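Hypothetical bacterial 6-phosphogluconolactonase (Bacteroides fragilis, PDB 3SCY) is a putative 6-phosphogluconolactonase, a seven-bladed beta-propeller that probably hydrolyses 6-phosphogluconolactone to 6-phosphogluconate. Local coordinates at residues A[311-314]-A[319-322]. Numbering follows the deposited sequence.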
loop_
_atom_site.group_PDB
_atom_site.type_symbol
_atom_site.label_atom_id
_atom_site.label_comp_id
_atom_site.label_asym_id
_atom_site.label_seq_id
_atom_site.Cartn_x
_atom_site.Cartn_y
_atom_site.Cartn_z
ATOM N N PHE A 311 3.300 -6.354 3.322
ATOM C CA PHE A 311 2.809 -7.228 4.356
ATOM C C PHE A 311 1.486 -6.640 4.847
ATOM O O PHE A 311 1.063 -5.580 4.380
ATOM C CB PHE A 311 3.849 -7.446 5.493
ATOM C CG PHE A 311 4.212 -6.246 6.317
ATOM C CD1 PHE A 311 5.214 -5.370 5.900
ATOM C CD2 PHE A 311 3.591 -6.012 7.541
ATOM C CE1 PHE A 311 5.546 -4.252 6.675
ATOM C CE2 PHE A 311 3.916 -4.884 8.303
ATOM C CZ PHE A 311 4.894 -4.017 7.863
ATOM N N ILE A 312 0.812 -7.346 5.766
ATOM C CA ILE A 312 -0.466 -6.888 6.299
ATOM C C ILE A 312 -0.640 -7.474 7.692
ATOM O O ILE A 312 -0.093 -8.547 7.988
ATOM C CB ILE A 312 -1.623 -7.293 5.347
ATOM C CG1 ILE A 312 -2.937 -6.556 5.695
ATOM C CG2 ILE A 312 -1.806 -8.835 5.280
ATOM C CD1 ILE A 312 -3.979 -6.633 4.558
ATOM N N ILE A 313 -1.415 -6.779 8.549
ATOM C CA ILE A 313 -1.779 -7.264 9.886
ATOM C C ILE A 313 -3.288 -7.565 9.851
ATOM O O ILE A 313 -4.074 -6.771 9.326
ATOM C CB ILE A 313 -1.395 -6.242 10.980
ATOM C CG1 ILE A 313 0.119 -5.961 10.932
ATOM C CG2 ILE A 313 -1.825 -6.743 12.374
ATOM C CD1 ILE A 313 0.593 -4.866 11.855
ATOM N N THR A 314 -3.695 -8.688 10.448
ATOM C CA THR A 314 -5.125 -9.009 10.504
ATOM C C THR A 314 -5.864 -7.975 11.368
ATOM O O THR A 314 -5.279 -7.431 12.316
ATOM C CB THR A 314 -5.325 -10.426 11.022
ATOM O OG1 THR A 314 -4.742 -10.559 12.340
ATOM C CG2 THR A 314 -4.784 -11.491 10.048
ATOM N N TYR A 319 -2.232 -11.778 13.664
ATOM C CA TYR A 319 -1.222 -12.245 12.716
ATOM C C TYR A 319 -0.717 -11.134 11.804
ATOM O O TYR A 319 -1.427 -10.161 11.504
ATOM C CB TYR A 319 -1.777 -13.383 11.821
ATOM C CG TYR A 319 -2.153 -14.634 12.570
ATOM C CD1 TYR A 319 -1.178 -15.514 13.032
ATOM C CD2 TYR A 319 -3.485 -14.954 12.802
ATOM C CE1 TYR A 319 -1.520 -16.671 13.730
ATOM C CE2 TYR A 319 -3.838 -16.106 13.509
ATOM C CZ TYR A 319 -2.849 -16.966 13.962
ATOM O OH TYR A 319 -3.150 -18.119 14.676
ATOM N N LEU A 320 0.552 -11.301 11.398
ATOM C CA LEU A 320 1.239 -10.441 10.451
ATOM C C LEU A 320 1.713 -11.336 9.301
ATOM O O LEU A 320 2.453 -12.317 9.516
ATOM C CB LEU A 320 2.404 -9.723 11.162
ATOM C CG LEU A 320 3.073 -8.591 10.364
ATOM C CD1 LEU A 320 3.731 -7.566 11.286
ATOM C CD2 LEU A 320 4.089 -9.138 9.361
ATOM N N LEU A 321 1.194 -11.045 8.098
ATOM C CA LEU A 321 1.469 -11.843 6.911
ATOM C C LEU A 321 2.402 -11.114 5.995
ATOM O O LEU A 321 2.145 -9.946 5.677
ATOM C CB LEU A 321 0.168 -12.159 6.156
ATOM C CG LEU A 321 -0.862 -13.055 6.855
ATOM C CD1 LEU A 321 -1.641 -12.314 7.928
ATOM C CD2 LEU A 321 -1.900 -13.557 5.855
ATOM N N VAL A 322 3.501 -11.779 5.595
ATOM C CA VAL A 322 4.541 -11.172 4.765
ATOM C C VAL A 322 4.620 -11.796 3.374
ATOM O O VAL A 322 4.904 -12.984 3.253
ATOM C CB VAL A 322 5.934 -11.260 5.431
ATOM C CG1 VAL A 322 6.984 -10.536 4.590
ATOM C CG2 VAL A 322 5.896 -10.694 6.847
#
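Leu320 reaches across to Phe311 and Ile313 on one face of an antiparallel hairpin, a worked example of how a propeller blade pairs its first two strands. Leu320 turns its CG away from the backbone N (chi1 -170°), which sets CD2 3.7 Å from Phe311 CD2, obliquely to the ring, and CD1 4.0 Å from Ile313 CG1. This is the tightly packed side: Tyr274 of the preceding blade touches all three residues, and His265 meets the Phe311 ring edge-to-face. The looser part is the outer end of Ile312. Ile312 and Leu321 lie side by side, CG2 to CB 4.0 Å, but the CD1 end of Ile312 runs off from Leu321 and that residue remains partly exposed, although Leu357 and Phe359 of strand 354-360 touch it; on the same face Leu321 stays buried. Between the faces, Ile312 and Leu321 exchange two backbone hydrogen bonds, Leu321 N to Ile312 O being 2.8 Å. At the turn, Thr314 N donates to Tyr319 O, while Thr314 OG1 accepts from Tyr319 N at 3.1 Å (168°) and also bonds Asn316 OD1. A side-chain oxygen thus prolongs the pairing past the strand end, implying polar bonds from the Ile312–Leu321 pair to the turn, with apolar packing within and between blades.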